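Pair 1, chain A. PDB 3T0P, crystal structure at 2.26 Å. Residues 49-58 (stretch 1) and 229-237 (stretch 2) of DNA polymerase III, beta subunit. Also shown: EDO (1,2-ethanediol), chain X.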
# COMPACT_ATOMS: atom_id res chain seq x y z
N ASP A 49 -14.22 -8.79 21.09
CA ASP A 49 -14.67 -7.40 21.15
C ASP A 49 -16.13 -7.31 21.63
O ASP A 49 -16.72 -6.23 21.58
CB ASP A 49 -14.50 -6.71 19.80
CG ASP A 49 -15.37 -7.22 18.67
OD1 ASP A 49 -16.59 -7.33 18.87
OD2 ASP A 49 -14.84 -7.47 17.57
N MSE A 50 -16.71 -8.45 22.11
CA MSE A 50 -18.08 -8.64 22.64
C MSE A 50 -19.10 -8.92 21.53
O MSE A 50 -20.16 -9.47 21.82
CB MSE A 50 -18.56 -7.49 23.53
CG MSE A 50 -17.64 -7.21 24.72
SE MSE A 50 -17.20 -8.78 25.82
CE MSE A 50 -18.96 -8.94 26.77
N GLU A 51 -18.79 -8.55 20.29
CA GLU A 51 -19.61 -8.86 19.12
C GLU A 51 -18.96 -10.05 18.38
O GLU A 51 -19.64 -11.02 18.05
CB GLU A 51 -19.75 -7.64 18.20
CG GLU A 51 -20.51 -7.93 16.92
CD GLU A 51 -20.92 -6.72 16.11
OE1 GLU A 51 -21.96 -6.11 16.45
OE2 GLU A 51 -20.21 -6.39 15.13
N LEU A 52 -17.66 -9.95 18.13
CA LEU A 52 -16.88 -10.95 17.42
C LEU A 52 -15.78 -11.50 18.30
O LEU A 52 -14.99 -10.74 18.86
CB LEU A 52 -16.30 -10.30 16.16
CG LEU A 52 -15.45 -11.15 15.25
CD1 LEU A 52 -16.32 -12.09 14.44
CD2 LEU A 52 -14.65 -10.26 14.29
N GLY A 53 -15.74 -12.82 18.41
CA GLY A 53 -14.75 -13.59 19.14
C GLY A 53 -13.97 -14.50 18.20
O GLY A 53 -14.55 -15.12 17.31
N ILE A 54 -12.65 -14.52 18.34
CA ILE A 54 -11.80 -15.41 17.55
C ILE A 54 -10.92 -16.15 18.53
O ILE A 54 -10.31 -15.56 19.43
CB ILE A 54 -11.00 -14.76 16.37
CG1 ILE A 54 -11.91 -13.92 15.45
CG2 ILE A 54 -10.29 -15.85 15.55
CD1 ILE A 54 -11.16 -13.10 14.41
N GLU A 55 -10.82 -17.45 18.31
CA GLU A 55 -10.10 -18.43 19.10
C GLU A 55 -9.27 -19.29 18.19
O GLU A 55 -9.75 -19.71 17.13
CB GLU A 55 -11.16 -19.29 19.78
CG GLU A 55 -10.80 -19.94 21.09
CD GLU A 55 -12.03 -20.67 21.58
OE1 GLU A 55 -12.37 -21.72 21.00
OE2 GLU A 55 -12.73 -20.11 22.46
N THR A 56 -8.05 -19.59 18.58
CA THR A 56 -7.18 -20.42 17.77
C THR A 56 -6.28 -21.25 18.70
O THR A 56 -5.98 -20.82 19.83
CB THR A 56 -6.43 -19.55 16.72
OG1 THR A 56 -6.04 -20.36 15.61
CG2 THR A 56 -5.25 -18.80 17.28
N ILE A 57 -5.96 -22.48 18.27
CA ILE A 57 -5.13 -23.40 19.04
C ILE A 57 -3.72 -23.34 18.49
O ILE A 57 -3.53 -23.44 17.27
CB ILE A 57 -5.70 -24.84 19.08
CG1 ILE A 57 -7.11 -24.91 19.74
CG2 ILE A 57 -4.73 -25.83 19.76
CD1 ILE A 57 -7.19 -24.63 21.28
N ILE A 58 -2.75 -23.12 19.38
CA ILE A 58 -1.32 -23.05 19.05
C ILE A 58 -0.67 -24.34 19.48
O ILE A 58 -0.87 -24.78 20.62
CB ILE A 58 -0.63 -21.82 19.70
CG1 ILE A 58 -1.36 -20.50 19.39
CG2 ILE A 58 0.85 -21.72 19.34
CD1 ILE A 58 -1.66 -20.21 17.90
N GLU A 229 -9.72 -24.97 9.87
CA GLU A 229 -8.35 -25.31 10.28
C GLU A 229 -8.31 -25.41 11.81
O GLU A 229 -9.04 -26.25 12.34
CB GLU A 229 -7.32 -24.32 9.69
CG GLU A 229 -7.49 -24.14 8.19
CD GLU A 229 -6.67 -23.05 7.50
OE1 GLU A 229 -6.24 -22.08 8.17
OE2 GLU A 229 -6.51 -23.16 6.26
N ASN A 230 -7.57 -24.55 12.53
CA ASN A 230 -7.53 -24.64 14.00
C ASN A 230 -8.15 -23.41 14.66
O ASN A 230 -7.84 -23.09 15.81
CB ASN A 230 -6.08 -24.82 14.47
CG ASN A 230 -5.61 -26.24 14.31
OD1 ASN A 230 -6.00 -27.14 15.07
ND2 ASN A 230 -4.82 -26.47 13.26
N THR A 231 -9.07 -22.75 13.92
CA THR A 231 -9.72 -21.50 14.31
C THR A 231 -11.22 -21.63 14.43
O THR A 231 -11.86 -22.36 13.68
CB THR A 231 -9.35 -20.44 13.25
OG1 THR A 231 -7.93 -20.33 13.25
CG2 THR A 231 -9.93 -19.07 13.53
N THR A 232 -11.77 -20.90 15.40
CA THR A 232 -13.20 -20.77 15.68
C THR A 232 -13.50 -19.29 15.73
O THR A 232 -12.86 -18.53 16.45
CB THR A 232 -13.60 -21.50 16.96
OG1 THR A 232 -13.19 -22.86 16.85
CG2 THR A 232 -15.10 -21.49 17.20
N VAL A 233 -14.46 -18.87 14.93
CA VAL A 233 -14.95 -17.52 14.89
C VAL A 233 -16.35 -17.58 15.41
O VAL A 233 -17.14 -18.42 14.94
CB VAL A 233 -14.86 -16.90 13.48
CG1 VAL A 233 -15.56 -15.55 13.45
CG2 VAL A 233 -13.41 -16.76 13.03
N VAL A 234 -16.66 -16.76 16.43
CA VAL A 234 -17.99 -16.67 17.02
C VAL A 234 -18.51 -15.22 16.92
O VAL A 234 -17.80 -14.29 17.28
CB VAL A 234 -18.02 -17.18 18.47
CG1 VAL A 234 -19.44 -17.14 19.04
CG2 VAL A 234 -17.45 -18.60 18.54
N SER A 235 -19.72 -15.05 16.41
CA SER A 235 -20.28 -13.72 16.26
C SER A 235 -21.70 -13.66 16.71
O SER A 235 -22.47 -14.60 16.47
CB SER A 235 -20.18 -13.26 14.81
OG SER A 235 -20.82 -12.02 14.56
N ARG A 236 -22.09 -12.53 17.34
CA ARG A 236 -23.48 -12.24 17.68
C ARG A 236 -24.23 -12.00 16.37
O ARG A 236 -23.60 -11.68 15.38
CB ARG A 236 -23.57 -11.00 18.56
CG ARG A 236 -23.10 -11.17 20.00
CD ARG A 236 -23.65 -10.08 20.93
NE ARG A 236 -23.69 -8.75 20.29
CZ ARG A 236 -23.03 -7.68 20.71
NH1 ARG A 236 -22.29 -7.73 21.82
NH2 ARG A 236 -23.12 -6.53 20.05
N LEU A 237 -25.54 -12.20 16.35
CA LEU A 237 -26.35 -11.96 15.17
C LEU A 237 -27.17 -10.68 15.38
O LEU A 237 -27.39 -10.29 16.52
CB LEU A 237 -27.29 -13.16 14.92
CG LEU A 237 -26.61 -14.46 14.51
CD1 LEU A 237 -27.60 -15.59 14.58
CD2 LEU A 237 -25.99 -14.36 13.11
C1 EDO X . -10.59 -25.30 18.03
O1 EDO X . -10.59 -24.66 16.74
C2 EDO X . -10.95 -24.30 19.13
O2 EDO X . -10.32 -23.04 18.89

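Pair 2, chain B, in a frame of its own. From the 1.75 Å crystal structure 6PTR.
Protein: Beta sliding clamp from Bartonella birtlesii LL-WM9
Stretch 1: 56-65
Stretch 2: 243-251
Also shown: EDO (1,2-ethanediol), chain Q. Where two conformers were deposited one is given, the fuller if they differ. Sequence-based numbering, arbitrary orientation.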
# COMPACT_ATOMS: atom_id res chain seq x y z
N ASP B 56 18.63 9.09 15.29
CA ASP B 56 18.72 7.70 15.73
C ASP B 56 20.11 7.37 16.28
O ASP B 56 20.46 6.19 16.39
CB ASP B 56 18.34 6.76 14.58
CG ASP B 56 19.34 6.77 13.43
OD1 ASP B 56 20.41 7.39 13.53
OD2 ASP B 56 19.02 6.12 12.41
N LEU B 57 20.89 8.39 16.62
CA LEU B 57 22.28 8.35 17.12
C LEU B 57 23.30 8.19 16.00
O LEU B 57 24.48 8.52 16.20
CB LEU B 57 22.48 7.25 18.18
CG LEU B 57 21.61 7.39 19.43
CD1 LEU B 57 21.93 6.27 20.41
CD2 LEU B 57 21.81 8.76 20.06
N ASP B 58 22.90 7.68 14.84
CA ASP B 58 23.80 7.63 13.68
C ASP B 58 23.57 8.79 12.72
O ASP B 58 24.53 9.31 12.14
CB ASP B 58 23.62 6.32 12.91
CG ASP B 58 24.05 5.11 13.72
OD1 ASP B 58 24.94 5.26 14.57
OD2 ASP B 58 23.48 4.02 13.50
N LEU B 59 22.33 9.20 12.58
CA LEU B 59 21.91 10.28 11.70
C LEU B 59 21.08 11.25 12.52
O LEU B 59 20.20 10.83 13.28
CB LEU B 59 21.06 9.74 10.54
CG LEU B 59 20.45 10.74 9.55
CD1 LEU B 59 21.55 11.53 8.83
CD2 LEU B 59 19.58 9.96 8.52
N GLU B 60 21.33 12.53 12.35
CA GLU B 60 20.55 13.59 13.00
C GLU B 60 20.05 14.54 11.93
O GLU B 60 20.78 14.84 10.99
CB GLU B 60 21.42 14.36 14.00
CG GLU B 60 20.75 15.54 14.69
CD GLU B 60 21.77 16.40 15.40
OE1 GLU B 60 22.35 17.30 14.76
OE2 GLU B 60 22.03 16.15 16.60
N VAL B 61 18.80 15.00 12.06
CA VAL B 61 18.23 15.97 11.14
C VAL B 61 17.64 17.11 11.95
O VAL B 61 17.01 16.87 12.99
CB VAL B 61 17.16 15.35 10.23
CG1 VAL B 61 16.63 16.37 9.22
CG2 VAL B 61 17.75 14.15 9.51
N THR B 62 17.86 18.34 11.50
CA THR B 62 17.21 19.49 12.11
C THR B 62 16.56 20.32 11.01
O THR B 62 17.08 20.40 9.90
CB THR B 62 18.19 20.36 12.87
OG1 THR B 62 19.13 20.94 11.96
CG2 THR B 62 18.94 19.53 13.94
N GLU B 63 15.42 20.92 11.32
CA GLU B 63 14.85 21.93 10.45
C GLU B 63 14.35 23.05 11.33
O GLU B 63 13.85 22.80 12.42
CB GLU B 63 13.70 21.43 9.59
CG GLU B 63 13.38 22.52 8.52
CD GLU B 63 12.10 22.29 7.85
OE1 GLU B 63 11.39 23.27 7.53
OE2 GLU B 63 11.78 21.11 7.66
N SER B 64 14.48 24.27 10.84
CA SER B 64 14.11 25.43 11.64
C SER B 64 13.21 26.32 10.81
O SER B 64 13.33 26.37 9.59
CB SER B 64 15.34 26.21 12.06
OG SER B 64 16.32 25.31 12.55
N PHE B 65 12.32 27.04 11.49
CA PHE B 65 11.52 28.05 10.81
C PHE B 65 11.25 29.22 11.74
O PHE B 65 11.24 29.08 12.97
CB PHE B 65 10.19 27.48 10.28
CG PHE B 65 9.32 26.81 11.32
CD1 PHE B 65 9.59 25.53 11.76
CD2 PHE B 65 8.20 27.47 11.82
CE1 PHE B 65 8.78 24.91 12.70
CE2 PHE B 65 7.38 26.85 12.75
CZ PHE B 65 7.66 25.57 13.20
N GLY B 243 18.87 24.68 2.46
CA GLY B 243 17.67 25.35 2.93
C GLY B 243 17.74 25.59 4.43
O GLY B 243 18.74 26.08 4.96
N SER B 244 16.67 25.22 5.13
CA SER B 244 16.64 25.30 6.58
C SER B 244 16.88 23.94 7.24
O SER B 244 16.60 23.77 8.43
CB SER B 244 15.30 25.86 7.04
OG SER B 244 14.28 25.04 6.48
N VAL B 245 17.41 22.98 6.49
CA VAL B 245 17.57 21.61 6.95
C VAL B 245 19.06 21.31 7.07
O VAL B 245 19.85 21.72 6.21
CB VAL B 245 16.88 20.61 5.99
CG1 VAL B 245 17.09 19.17 6.45
CG2 VAL B 245 15.41 20.95 5.87
N VAL B 246 19.43 20.62 8.14
CA VAL B 246 20.80 20.11 8.28
C VAL B 246 20.74 18.63 8.59
O VAL B 246 20.06 18.23 9.54
CB VAL B 246 21.57 20.86 9.38
CG1 VAL B 246 22.99 20.28 9.50
CG2 VAL B 246 21.64 22.37 9.11
N PHE B 247 21.44 17.81 7.79
CA PHE B 247 21.64 16.37 8.01
C PHE B 247 23.07 16.14 8.49
O PHE B 247 24.01 16.51 7.79
CB PHE B 247 21.51 15.55 6.73
CG PHE B 247 20.13 15.47 6.16
CD1 PHE B 247 19.26 14.48 6.57
CD2 PHE B 247 19.74 16.35 5.16
CE1 PHE B 247 17.99 14.39 6.03
CE2 PHE B 247 18.46 16.26 4.61
CZ PHE B 247 17.59 15.28 5.04
N THR B 248 23.24 15.46 9.63
CA THR B 248 24.58 15.08 10.07
C THR B 248 24.61 13.58 10.30
O THR B 248 23.77 13.05 11.04
CB THR B 248 25.02 15.81 11.33
OG1 THR B 248 24.82 17.22 11.16
CG2 THR B 248 26.52 15.53 11.61
N SER B 249 25.56 12.89 9.68
CA SER B 249 25.60 11.43 9.71
C SER B 249 26.99 10.95 10.09
O SER B 249 27.99 11.54 9.68
CB SER B 249 25.23 10.84 8.36
OG SER B 249 25.25 9.40 8.43
N LYS B 250 27.04 9.90 10.90
CA LYS B 250 28.28 9.14 10.99
C LYS B 250 28.63 8.61 9.61
O LYS B 250 27.78 8.47 8.74
CB LYS B 250 28.15 8.00 11.99
CG LYS B 250 28.12 8.50 13.42
CD LYS B 250 27.88 7.40 14.43
CE LYS B 250 27.61 8.00 15.79
NZ LYS B 250 27.24 6.98 16.80
N LEU B 251 29.91 8.34 9.40
CA LEU B 251 30.36 7.66 8.20
C LEU B 251 30.56 6.20 8.53
O LEU B 251 30.76 5.84 9.69
CB LEU B 251 31.66 8.29 7.68
CG LEU B 251 31.43 9.72 7.16
CD1 LEU B 251 32.75 10.47 6.98
CD2 LEU B 251 30.66 9.70 5.84
C1 EDO Q . 25.38 12.10 14.23
O1 EDO Q . 26.09 11.21 15.10
C2 EDO Q . 24.59 13.08 15.09
O2 EDO Q . 25.36 14.27 15.30
O HOH W 1 22.05 17.71 11.95
O HOH W 2 18.11 23.31 10.86
O HOH W 3 11.52 25.75 7.12

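Pair 1 and pair 2 each join two antiparallel strands far apart in sequence, and 14 central residues superpose with an RMSD of 0.3 Å. The strand axes approach to 4.7 Å in both, at 168° in pair 1 and 171° in pair 2. The backbone ladder is the same: Gly A53 and Val A234 exchange N to O hydrogen bonds of 2.8 Å each way, and the matching Glu B60 and Thr B248 do so at 2.8 Å (Glu B60 N to Thr B248 O) and 2.9 Å (Thr B248 N to Glu B60 O). Because these bonds use main-chain atoms alone, the side chains are free to differ.

The buried face carries Leu A52, Ile A54 and Thr A56 opposite Ser A235, Val A233 and Thr A231. Leu A52 and Leu B59 share the t, p rotamer, which brings the end of the side chain nearer the other strand. Leu A52 CD1 lies 4.1 Å from Ser A235 CB and 3.7 Å from Val A233 CG1; Leu B59 CD1 lies 3.8 Å from Ser B249 CB. The serine hydroxyl is satisfied by the next carbonyl, Ser A235 OG donating to Arg A236 O at 2.9 Å and Ser B249 OG to Lys B250 O at 2.7 Å.

At the centre, bulk is redistributed. Ile A54 faces Val A233, with Ile A54 CG1 to Val A233 CG2 at 4.0 Å; in pair 2 a smaller Val B61 meets a larger Phe B247. Val B61 CG2 comes within 3.3 Å of Phe B247 CD1, CG1 of the valine lies over one face of the ring, and Leu B59 CD1 sits at its edge. Beta-branched residues suit such positions because they favour extended backbones and fill the space close to the strand.

The next bridge changes chemistry. Thr A56 OG1 and Thr A231 OG1 share a 3.0 Å hydrogen bond in which either could be the donor, so two buried hydroxyls are partnered across the strands. In pair 2, Val B245 cannot pair in this way: Val B245 CG2 packs at 3.7 Å against Glu B63 CG, so the aliphatic portion of the glutamate supplies the apolar contact. Glu B63 OE1 instead accepts from water 3 at 2.5 Å, and that water accepts from Ser B244 OG at 2.9 Å.

On the other face, Gly A53 offers no side chain beside Val A234, whereas Glu B60 and Thr B248 are linked through water 1, 2.9 Å from both Glu B60 OE1 and Thr B248 OG1. At the next, partly exposed bridge, pair 1 has two polar side chains, Glu A55 and Thr A232, where pair 2 has Thr B62 beside the apolar Val B246; a polar group suits such a place because it can meet solvent.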